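Lectin 2 (Agrocybe aegerita, PDB 4TQK) binds N-acetylglucosamine at several sites around the rim of a beta-propeller, and probably recognises glycans that carry this sugar. Local coordinates at residues G191-F196 with C217-G222; I132-K137 with K158-D163. The protein carries 1 engineered substitution. All coordinates share one frame; numbering follows the deposited sequence.

Interaction 1 of 2, residues G191-F196 with C217-G222; sequences GDKHVF and CIDAGG. With NAG (2-acetamido-2-deoxy-beta-D-glucopyranose), chain E; NAG (2-acetamido-2-deoxy-beta-D-glucopyranose), chain F.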
ATOM      1  N   GLY A 191     -29.682 -13.970  18.054  1.00  7.88           N
ATOM      2  CA  GLY A 191     -30.063 -14.158  19.440  1.00  6.62           C
ATOM      3  C   GLY A 191     -30.664 -15.524  19.709  1.00 11.16           C
ATOM      4  O   GLY A 191     -30.299 -16.515  19.071  1.00  8.06           O
ATOM      5  N   ASP A 192     -31.595 -15.580  20.660  1.00 10.97           N
ATOM      6  CA  ASP A 192     -32.264 -16.834  20.991  1.00  8.86           C
ATOM      7  C   ASP A 192     -33.137 -17.337  19.841  1.00  9.09           C
ATOM      8  O   ASP A 192     -32.895 -18.419  19.273  1.00  6.83           O
ATOM      9  CB  ASP A 192     -33.127 -16.665  22.245  1.00  8.21           C
ATOM     10  CG  ASP A 192     -32.308 -16.615  23.521  1.00 13.57           C
ATOM     11  OD1 ASP A 192     -31.223 -17.241  23.565  1.00  8.92           O
ATOM     12  OD2 ASP A 192     -32.756 -15.957  24.487  1.00 10.37           O
ATOM     13  N   LYS A 193     -34.163 -16.552  19.519  1.00 14.36           N
ATOM     14  CA  LYS A 193     -35.222 -16.993  18.613  1.00 17.00           C
ATOM     15  C   LYS A 193     -35.232 -16.285  17.265  1.00 14.04           C
ATOM     16  O   LYS A 193     -35.960 -16.695  16.364  1.00 17.45           O
ATOM     17  CB  LYS A 193     -36.595 -16.839  19.269  1.00 17.83           C
ATOM     18  CG  LYS A 193     -36.719 -17.516  20.620  1.00 21.07           C
ATOM     19  CD  LYS A 193     -38.173 -17.558  21.071  1.00 26.31           C
ATOM     20  CE  LYS A 193     -38.917 -18.713  20.405  1.00 39.06           C
ATOM     21  NZ  LYS A 193     -39.012 -19.915  21.285  1.00 29.83           N
ATOM     22  N   HIS A 194     -34.434 -15.231  17.122  1.00 11.00           N
ATOM     23  CA  HIS A 194     -34.402 -14.487  15.866  1.00 11.57           C
ATOM     24  C   HIS A 194     -33.030 -13.922  15.561  1.00 11.93           C
ATOM     25  O   HIS A 194     -32.220 -13.677  16.462  1.00  8.66           O
ATOM     26  CB  HIS A 194     -35.383 -13.302  15.875  1.00  8.17           C
ATOM     27  CG  HIS A 194     -36.678 -13.579  16.569  1.00  7.95           C
ATOM     28  ND1 HIS A 194     -37.803 -14.007  15.900  1.00  8.83           N
ATOM     29  CD2 HIS A 194     -37.025 -13.475  17.873  1.00  4.74           C
ATOM     30  CE1 HIS A 194     -38.789 -14.171  16.767  1.00 12.93           C
ATOM     31  NE2 HIS A 194     -38.342 -13.856  17.969  1.00 14.36           N
ATOM     32  N   VAL A 195     -32.785 -13.700  14.277  1.00  5.88           N
ATOM     33  CA  VAL A 195     -31.717 -12.820  13.864  1.00  4.83           C
ATOM     34  C   VAL A 195     -32.323 -11.425  13.918  1.00  5.29           C
ATOM     35  O   VAL A 195     -33.385 -11.183  13.329  1.00  5.32           O
ATOM     36  CB  VAL A 195     -31.252 -13.106  12.424  1.00  7.69           C
ATOM     37  CG1 VAL A 195     -30.119 -12.163  12.053  1.00  8.42           C
ATOM     38  CG2 VAL A 195     -30.819 -14.575  12.264  1.00  4.96           C
ATOM     39  N   PHE A 196     -31.669 -10.525  14.645  1.00  5.13           N
ATOM     40  CA  PHE A 196     -32.115  -9.141  14.737  1.00  8.79           C
ATOM     41  C   PHE A 196     -31.158  -8.273  13.951  1.00  7.73           C
ATOM     42  O   PHE A 196     -29.989  -8.605  13.817  1.00  6.00           O
ATOM     43  CB  PHE A 196     -32.094  -8.646  16.180  1.00  4.36           C
ATOM     44  CG  PHE A 196     -33.022  -9.377  17.101  1.00  6.23           C
ATOM     45  CD1 PHE A 196     -34.339  -8.971  17.245  1.00  7.60           C
ATOM     46  CD2 PHE A 196     -32.565 -10.437  17.865  1.00  4.23           C
ATOM     47  CE1 PHE A 196     -35.184  -9.620  18.110  1.00  6.15           C
ATOM     48  CE2 PHE A 196     -33.414 -11.097  18.740  1.00  6.54           C
ATOM     49  CZ  PHE A 196     -34.722 -10.687  18.862  1.00  9.49           C
ATOM     50  N   CYS A 217     -30.490 -19.662  14.784  1.00  3.76           N
ATOM     51  CA  CYS A 217     -30.328 -19.366  16.201  1.00  3.12           C
ATOM     52  C   CYS A 217     -30.376 -20.624  17.061  1.00  7.21           C
ATOM     53  O   CYS A 217     -30.867 -21.677  16.625  1.00  3.80           O
ATOM     54  CB  CYS A 217     -31.402 -18.374  16.664  1.00  5.02           C
ATOM     55  SG  CYS A 217     -31.295 -16.734  15.892  1.00  6.49           S
ATOM     56  N   ILE A 218     -29.876 -20.491  18.290  1.00  4.97           N
ATOM     57  CA  ILE A 218     -29.859 -21.585  19.241  1.00  7.36           C
ATOM     58  C   ILE A 218     -31.266 -22.106  19.539  1.00  7.65           C
ATOM     59  O   ILE A 218     -31.458 -23.302  19.758  1.00  9.92           O
ATOM     60  CB  ILE A 218     -29.135 -21.192  20.546  1.00  8.07           C
ATOM     61  CG1 ILE A 218     -29.171 -22.342  21.551  1.00 10.03           C
ATOM     62  CG2 ILE A 218     -29.728 -19.913  21.145  1.00  5.87           C
ATOM     63  CD1 ILE A 218     -28.476 -22.004  22.854  1.00 12.84           C
ATOM     64  N   ASP A 219     -32.249 -21.216  19.543  1.00  7.13           N
ATOM     65  CA  ASP A 219     -33.623 -21.645  19.775  1.00  9.95           C
ATOM     66  C   ASP A 219     -34.490 -21.355  18.562  1.00  9.01           C
ATOM     67  O   ASP A 219     -35.701 -21.182  18.686  1.00 12.60           O
ATOM     68  CB  ASP A 219     -34.215 -20.995  21.027  1.00 11.44           C
ATOM     69  CG  ASP A 219     -35.509 -21.653  21.458  1.00 14.70           C
ATOM     70  OD1 ASP A 219     -35.660 -22.863  21.172  1.00 10.85           O
ATOM     71  OD2 ASP A 219     -36.365 -20.969  22.075  1.00  8.75           O
ATOM     72  N   ALA A 220     -33.858 -21.285  17.391  1.00  8.71           N
ATOM     73  CA  ALA A 220     -34.595 -21.190  16.138  1.00 14.02           C
ATOM     74  C   ALA A 220     -33.855 -21.974  15.060  1.00 11.62           C
ATOM     75  O   ALA A 220     -33.043 -21.419  14.324  1.00  8.40           O
ATOM     76  CB  ALA A 220     -34.784 -19.740  15.736  1.00 12.39           C
ATOM     77  N   GLY A 221     -34.122 -23.281  15.003  1.00  8.90           N
ATOM     78  CA  GLY A 221     -33.450 -24.162  14.067  1.00 11.62           C
ATOM     79  C   GLY A 221     -32.300 -24.962  14.664  1.00 12.17           C
ATOM     80  O   GLY A 221     -31.614 -25.707  13.958  1.00  9.71           O
ATOM     81  N   GLY A 222     -32.075 -24.795  15.964  1.00 10.41           N
ATOM     82  CA  GLY A 222     -31.075 -25.577  16.672  1.00 10.50           C
ATOM     83  C   GLY A 222     -29.627 -25.243  16.347  1.00 10.09           C
ATOM     84  O   GLY A 222     -28.765 -26.122  16.359  1.00  9.92           O
TER
HETATM   85  C1  NAG E 503     -34.753 -10.711  23.649  1.00 14.29           C
HETATM   86  C2  NAG E 503     -33.433 -10.476  22.932  1.00 10.89           C
HETATM   87  C3  NAG E 503     -33.173  -8.981  23.040  1.00 14.20           C
HETATM   88  C4  NAG E 503     -34.304  -8.257  22.318  1.00 18.19           C
HETATM   89  C5  NAG E 503     -35.687  -8.813  22.675  1.00 16.39           C
HETATM   90  C6  NAG E 503     -36.708  -8.354  21.642  1.00 13.92           C
HETATM   91  C7  NAG E 503     -31.863 -12.306  22.842  1.00 16.50           C
HETATM   92  C8  NAG E 503     -30.640 -12.945  23.441  1.00 11.74           C
HETATM   93  N2  NAG E 503     -32.346 -11.244  23.482  1.00 14.08           N
HETATM   94  O1  NAG E 503     -34.974 -12.062  23.967  1.00 25.43           O
HETATM   95  O3  NAG E 503     -31.936  -8.645  22.459  1.00 11.11           O
HETATM   96  O4  NAG E 503     -34.260  -6.866  22.587  1.00 14.13           O
HETATM   97  O5  NAG E 503     -35.731 -10.230  22.758  1.00 13.58           O
HETATM   98  O6  NAG E 503     -37.975  -8.742  22.112  1.00 22.77           O
HETATM   99  O7  NAG E 503     -32.378 -12.766  21.817  1.00 11.44           O
HETATM  100  C1  NAG F 504     -32.693 -27.683  10.439  1.00 15.10           C
HETATM  101  C2  NAG F 504     -31.864 -26.423  10.244  1.00 12.21           C
HETATM  102  C3  NAG F 504     -32.801 -25.235  10.176  1.00 10.90           C
HETATM  103  C4  NAG F 504     -33.822 -25.465   9.067  1.00 13.60           C
HETATM  104  C5  NAG F 504     -34.520 -26.815   9.251  1.00 16.26           C
HETATM  105  C6  NAG F 504     -35.485 -27.101   8.102  1.00 16.69           C
HETATM  106  C7  NAG F 504     -29.633 -26.611  11.226  1.00 11.59           C
HETATM  107  C8  NAG F 504     -28.770 -26.266  12.394  1.00  9.81           C
HETATM  108  N2  NAG F 504     -30.919 -26.268  11.330  1.00 15.96           N
HETATM  109  O1  NAG F 504     -31.830 -28.784  10.524  1.00 19.52           O
HETATM  110  O3  NAG F 504     -32.040 -24.092   9.910  1.00 12.52           O
HETATM  111  O4  NAG F 504     -34.776 -24.427   9.057  1.00 16.18           O
HETATM  112  O5  NAG F 504     -33.564 -27.851   9.344  1.00 15.50           O
HETATM  113  O6  NAG F 504     -36.206 -28.286   8.356  1.00 17.73           O
HETATM  114  O7  NAG F 504     -29.155 -27.190  10.256  1.00 11.98           O
HETATM  115  O   HOH W   1     -27.975 -18.206  18.410  1.00  5.13           O
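Lys193 sets out with CG opposite its carbonyl carbon (chi1 -54°), and its chain then bends at chi3 and chi4. Asp219 instead has CG opposite its backbone N (chi1 -167°). The two side chains come to lie alongside, pointing the same way. Lys193 NZ and Asp219 OD2 meet at 3.0 Å in a salt bridge. The ammonium approaches from above the carboxylate plane, not within it. The backbone joins the same pair of loops: Asp219 N donates to Asp192 O at 2.9 Å. A type I turn from Cys217 to Ala220 presents this N-H. A water links Gly191 O to Ile218 N.

These loops belong to one blade of a beta-propeller. Residues 191-194 turn between the blade's strands 186-190 and 195-198, and residues 217-222 follow its outer strand, 210-213, on the way to the next blade. Cys217 turns its side chain into the hairpin, with SG 3.2 Å from His194 O and CB packed on the carbonyl oxygens of Gly191 and Asp192. Ala220 CB rests 3.3 Å from Lys193 O.

Each loop also holds a sugar. Asp192 N donates to O7 of one N-acetylglucosamine at 3.1 Å, nearly straight at 168°. Gly221 O accepts a hydrogen bond from the acetamido N2 of another at 2.8 Å. Asp192 OD1 itself bonds to His172.

Interaction 2 of 2, residues I132-K137 with K158-D163; sequences IGFGEK and KDFGYD. With NAG (2-acetamido-2-deoxy-beta-D-glucopyranose), chain E; NAG (2-acetamido-2-deoxy-beta-D-glucopyranose), chain C.
Tyr162 and Asp163 hang by their backbone N-H groups on the turn at Gly135 and Glu136. Tyr162 N donates to Gly135 O at 2.8 Å, and Asp163 N donates to Glu136 O at 2.6 Å. Just before them, Phe160 and Gly161 form a G1 beta bulge facing Ala164, with Phe160 at positive phi (62°). Gly161 sits tightly against the turn and has no side chain to intrude.

The side chains add to this. Glu136 bends at chi2 (64°), which brings its end back beside Tyr162. Its OE2 then lies 3.3 Å from Tyr162 CD2, and the carboxylate and ring planes are 44° apart. Lys137 runs alongside Asp163. Its NZ forms a salt bridge with Asp163 OD2, long and weak at 3.4 Å, and a water bonded to both atoms reinforces it. Deeper in, Phe160 CB meets the edge of the Phe134 ring, 3.6 Å from CD1.

Sugars are bound on both segments. Glu136 N donates to the acetamido O7 of one N-acetylglucosamine at 3.0 Å. Asp159 grips another with both carboxylate oxygens: OD1 takes the sugar O3 at 2.5 Å and OD2 takes O4 at 2.7 Å. Phe160 N also donates to Asp159 OD1, from above the carboxylate plane, which helps to hold the group in place. Further residues surround these groups. His116 bonds to Glu136 OE1, and Arg168 and Lys115 make cation-pi contacts with the Tyr162 ring.

The contact joins the turn after strand 130-134 to the linker that leaves strand 154-157 of the same propeller blade. Phe134 packs on strand 117-121 of that blade. Phe160 reaches strand 195-198 of the next blade, and both side chains touch Ile187 on its strand 186-190.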
ATOM      1  N   ILE A 132     -16.590   0.541  18.905  1.00 18.86           N
ATOM      2  CA  ILE A 132     -17.899  -0.043  19.154  1.00 18.90           C
ATOM      3  C   ILE A 132     -17.704  -1.215  20.109  1.00 15.77           C
ATOM      4  O   ILE A 132     -16.962  -2.147  19.806  1.00 18.45           O
ATOM      5  CB  ILE A 132     -18.567  -0.563  17.844  1.00  9.58           C
ATOM      6  CG1 ILE A 132     -18.703   0.553  16.814  1.00 13.38           C
ATOM      7  CG2 ILE A 132     -19.959  -1.115  18.123  1.00  9.18           C
ATOM      8  CD1 ILE A 132     -17.440   0.856  16.059  1.00 16.52           C
ATOM      9  N   GLY A 133     -18.357  -1.164  21.268  1.00  5.89           N
ATOM     10  CA  GLY A 133     -18.291  -2.259  22.213  1.00  2.63           C
ATOM     11  C   GLY A 133     -19.665  -2.805  22.552  1.00  4.44           C
ATOM     12  O   GLY A 133     -20.596  -2.051  22.810  1.00  5.49           O
ATOM     13  N   PHE A 134     -19.812  -4.121  22.540  1.00  3.49           N
ATOM     14  CA  PHE A 134     -21.024  -4.715  23.059  1.00  4.53           C
ATOM     15  C   PHE A 134     -20.694  -5.082  24.493  1.00  6.94           C
ATOM     16  O   PHE A 134     -19.995  -6.066  24.751  1.00  6.03           O
ATOM     17  CB  PHE A 134     -21.425  -5.942  22.249  1.00  5.26           C
ATOM     18  CG  PHE A 134     -21.814  -5.624  20.832  1.00  5.34           C
ATOM     19  CD1 PHE A 134     -23.139  -5.443  20.489  1.00  4.62           C
ATOM     20  CD2 PHE A 134     -20.848  -5.503  19.845  1.00 10.97           C
ATOM     21  CE1 PHE A 134     -23.493  -5.140  19.187  1.00  8.09           C
ATOM     22  CE2 PHE A 134     -21.200  -5.208  18.534  1.00  6.55           C
ATOM     23  CZ  PHE A 134     -22.525  -5.016  18.216  1.00  4.71           C
ATOM     24  N   GLY A 135     -21.175  -4.263  25.422  1.00  8.18           N
ATOM     25  CA  GLY A 135     -20.795  -4.387  26.810  1.00  9.60           C
ATOM     26  C   GLY A 135     -21.907  -4.917  27.680  1.00 10.36           C
ATOM     27  O   GLY A 135     -22.708  -5.748  27.250  1.00 12.59           O
ATOM     28  N   GLU A 136     -21.954  -4.420  28.910  1.00 10.29           N
ATOM     29  CA  GLU A 136     -22.855  -4.939  29.917  1.00 13.36           C
ATOM     30  C   GLU A 136     -24.297  -4.472  29.656  1.00 13.61           C
ATOM     31  O   GLU A 136     -25.212  -5.283  29.636  1.00 11.42           O
ATOM     32  CB  GLU A 136     -22.340  -4.535  31.303  1.00 10.20           C
ATOM     33  CG  GLU A 136     -22.821  -5.381  32.485  1.00 16.06           C
ATOM     34  CD  GLU A 136     -22.383  -6.850  32.469  1.00 17.37           C
ATOM     35  OE1 GLU A 136     -21.271  -7.198  32.014  1.00 11.74           O
ATOM     36  OE2 GLU A 136     -23.178  -7.677  32.951  1.00 27.44           O
ATOM     37  N   LYS A 137     -24.478  -3.181  29.391  1.00  3.30           N
ATOM     38  CA  LYS A 137     -25.802  -2.591  29.261  1.00  3.20           C
ATOM     39  C   LYS A 137     -26.237  -2.332  27.826  1.00  4.93           C
ATOM     40  O   LYS A 137     -27.251  -1.687  27.592  1.00  7.97           O
ATOM     41  CB  LYS A 137     -25.871  -1.291  30.070  1.00  9.11           C
ATOM     42  CG  LYS A 137     -25.727  -1.481  31.563  1.00  9.58           C
ATOM     43  CD  LYS A 137     -26.412  -2.787  31.974  1.00 15.68           C
ATOM     44  CE  LYS A 137     -27.537  -2.563  32.965  1.00 22.91           C
ATOM     45  NZ  LYS A 137     -27.116  -2.932  34.339  1.00 19.29           N
ATOM     46  N   LYS A 158     -29.714   0.200  24.140  1.00  6.40           N
ATOM     47  CA  LYS A 158     -29.877  -0.716  25.269  1.00  7.95           C
ATOM     48  C   LYS A 158     -30.285  -2.134  24.848  1.00  8.49           C
ATOM     49  O   LYS A 158     -31.377  -2.607  25.181  1.00  9.27           O
ATOM     50  CB  LYS A 158     -30.884  -0.152  26.284  1.00  8.37           C
ATOM     51  CG  LYS A 158     -30.346   1.011  27.111  1.00 14.45           C
ATOM     52  CD  LYS A 158     -31.462   1.708  27.879  1.00 19.79           C
ATOM     53  CE  LYS A 158     -30.927   2.544  29.035  1.00 19.91           C
ATOM     54  NZ  LYS A 158     -30.151   3.731  28.579  1.00 28.53           N
ATOM     55  N   ASP A 159     -29.389  -2.812  24.138  1.00 10.83           N
ATOM     56  CA  ASP A 159     -29.667  -4.134  23.576  1.00  8.10           C
ATOM     57  C   ASP A 159     -28.346  -4.776  23.140  1.00  7.48           C
ATOM     58  O   ASP A 159     -27.309  -4.110  23.091  1.00  8.74           O
ATOM     59  CB  ASP A 159     -30.624  -4.004  22.376  1.00  8.33           C
ATOM     60  CG  ASP A 159     -31.579  -5.195  22.241  1.00  8.80           C
ATOM     61  OD1 ASP A 159     -31.378  -6.204  22.935  1.00  9.35           O
ATOM     62  OD2 ASP A 159     -32.525  -5.129  21.426  1.00  9.62           O
ATOM     63  N   PHE A 160     -28.384  -6.069  22.836  1.00  8.20           N
ATOM     64  CA  PHE A 160     -27.187  -6.801  22.399  1.00  9.90           C
ATOM     65  C   PHE A 160     -26.069  -6.851  23.448  1.00  8.44           C
ATOM     66  O   PHE A 160     -24.939  -7.227  23.129  1.00  7.66           O
ATOM     67  CB  PHE A 160     -26.625  -6.200  21.102  1.00  2.66           C
ATOM     68  CG  PHE A 160     -27.590  -6.209  19.949  1.00  3.10           C
ATOM     69  CD1 PHE A 160     -27.993  -7.400  19.366  1.00  4.74           C
ATOM     70  CD2 PHE A 160     -28.073  -5.016  19.428  1.00  4.81           C
ATOM     71  CE1 PHE A 160     -28.864  -7.412  18.296  1.00  6.58           C
ATOM     72  CE2 PHE A 160     -28.965  -5.017  18.348  1.00  8.36           C
ATOM     73  CZ  PHE A 160     -29.354  -6.225  17.777  1.00  2.66           C
ATOM     74  N   GLY A 161     -26.376  -6.448  24.678  1.00  4.75           N
ATOM     75  CA  GLY A 161     -25.407  -6.438  25.764  1.00  5.42           C
ATOM     76  C   GLY A 161     -25.564  -7.597  26.733  1.00  8.41           C
ATOM     77  O   GLY A 161     -26.624  -8.239  26.817  1.00  9.08           O
ATOM     78  N   TYR A 162     -24.494  -7.878  27.471  1.00  7.75           N
ATOM     79  CA  TYR A 162     -24.461  -9.024  28.378  1.00  7.77           C
ATOM     80  C   TYR A 162     -25.631  -8.970  29.379  1.00  9.95           C
ATOM     81  O   TYR A 162     -26.167 -10.001  29.802  1.00  8.86           O
ATOM     82  CB  TYR A 162     -23.100  -9.085  29.090  1.00  6.29           C
ATOM     83  CG  TYR A 162     -22.902 -10.339  29.896  1.00  9.23           C
ATOM     84  CD1 TYR A 162     -22.245 -11.455  29.358  1.00  6.41           C
ATOM     85  CD2 TYR A 162     -23.394 -10.426  31.196  1.00  7.46           C
ATOM     86  CE1 TYR A 162     -22.085 -12.625  30.114  1.00  5.14           C
ATOM     87  CE2 TYR A 162     -23.240 -11.577  31.949  1.00  7.01           C
ATOM     88  CZ  TYR A 162     -22.590 -12.671  31.412  1.00  5.68           C
ATOM     89  OH  TYR A 162     -22.453 -13.793  32.194  1.00  5.75           O
ATOM     90  N   ASP A 163     -26.037  -7.759  29.743  1.00  4.83           N
ATOM     91  CA  ASP A 163     -27.168  -7.582  30.632  1.00  8.50           C
ATOM     92  C   ASP A 163     -28.264  -6.774  29.940  1.00  7.39           C
ATOM     93  O   ASP A 163     -28.921  -5.955  30.563  1.00  8.58           O
ATOM     94  CB  ASP A 163     -26.732  -6.919  31.947  1.00 13.48           C
ATOM     95  CG  ASP A 163     -27.766  -7.083  33.054  1.00 19.56           C
ATOM     96  OD1 ASP A 163     -28.498  -8.097  33.030  1.00 25.06           O
ATOM     97  OD2 ASP A 163     -27.849  -6.208  33.944  1.00 14.35           O
TER
HETATM   98  C1  NAG E 503     -34.753 -10.711  23.649  1.00 14.29           C
HETATM   99  C2  NAG E 503     -33.433 -10.476  22.932  1.00 10.89           C
HETATM  100  C3  NAG E 503     -33.173  -8.981  23.040  1.00 14.20           C
HETATM  101  C4  NAG E 503     -34.304  -8.257  22.318  1.00 18.19           C
HETATM  102  C5  NAG E 503     -35.687  -8.813  22.675  1.00 16.39           C
HETATM  103  C6  NAG E 503     -36.708  -8.354  21.642  1.00 13.92           C
HETATM  104  C7  NAG E 503     -31.863 -12.306  22.842  1.00 16.50           C
HETATM  105  C8  NAG E 503     -30.640 -12.945  23.441  1.00 11.74           C
HETATM  106  N2  NAG E 503     -32.346 -11.244  23.482  1.00 14.08           N
HETATM  107  O1  NAG E 503     -34.974 -12.062  23.967  1.00 25.43           O
HETATM  108  O3  NAG E 503     -31.936  -8.645  22.459  1.00 11.11           O
HETATM  109  O4  NAG E 503     -34.260  -6.866  22.587  1.00 14.13           O
HETATM  110  O5  NAG E 503     -35.731 -10.230  22.758  1.00 13.58           O
HETATM  111  O6  NAG E 503     -37.975  -8.742  22.112  1.00 22.77           O
HETATM  112  O7  NAG E 503     -32.378 -12.766  21.817  1.00 11.44           O
HETATM  113  C1  NAG C 501     -19.710   0.002  32.314  1.00 12.81           C
HETATM  114  C2  NAG C 501     -18.942  -0.151  31.003  1.00 14.24           C
HETATM  115  C3  NAG C 501     -17.913   0.967  30.889  1.00 11.07           C
HETATM  116  C4  NAG C 501     -18.626   2.303  31.045  1.00  9.56           C
HETATM  117  C5  NAG C 501     -19.483   2.339  32.308  1.00 12.81           C
HETATM  118  C6  NAG C 501     -20.289   3.634  32.438  1.00 14.34           C
HETATM  119  C7  NAG C 501     -18.828  -2.411  30.121  1.00 11.31           C
HETATM  120  C8  NAG C 501     -18.051  -3.695  30.040  1.00  7.90           C
HETATM  121  N2  NAG C 501     -18.325  -1.459  30.902  1.00 14.06           N
HETATM  122  O1  NAG C 501     -20.693  -0.995  32.390  1.00 27.29           O
HETATM  123  O3  NAG C 501     -17.275   0.910  29.636  1.00 12.03           O
HETATM  124  O4  NAG C 501     -17.665   3.326  31.100  1.00 14.72           O
HETATM  125  O5  NAG C 501     -20.372   1.244  32.307  1.00 12.95           O
HETATM  126  O6  NAG C 501     -21.161   3.742  31.338  1.00 12.18           O
HETATM  127  O7  NAG C 501     -19.875  -2.278  29.485  1.00 12.63           O
HETATM  128  O   HOH W   2     -25.370  -4.831  34.395  1.00 30.71           O

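Interactions 2 and 1 follow in series along the chain, in two consecutive blades of the propeller, with centres about 18 Å apart. Each joins a hairpin turn, between strands 130-134 and 139-146 or 186-190 and 195-198, to the linker after the blade's outer strand, so they occupy equivalent places in the repeat. They touch directly where Phe160 CZ packs on Phe196 CB at 4.0 Å. They also share one N-acetylglucosamine: Asp159, from the linker of interaction 2, binds its hydroxyls, while the backbone N of Asp192, in the turn of interaction 1, binds its acetamido oxygen. Gly165 O and Trp167 NE1 also bond to it. The sugar site thus lies between adjacent blades.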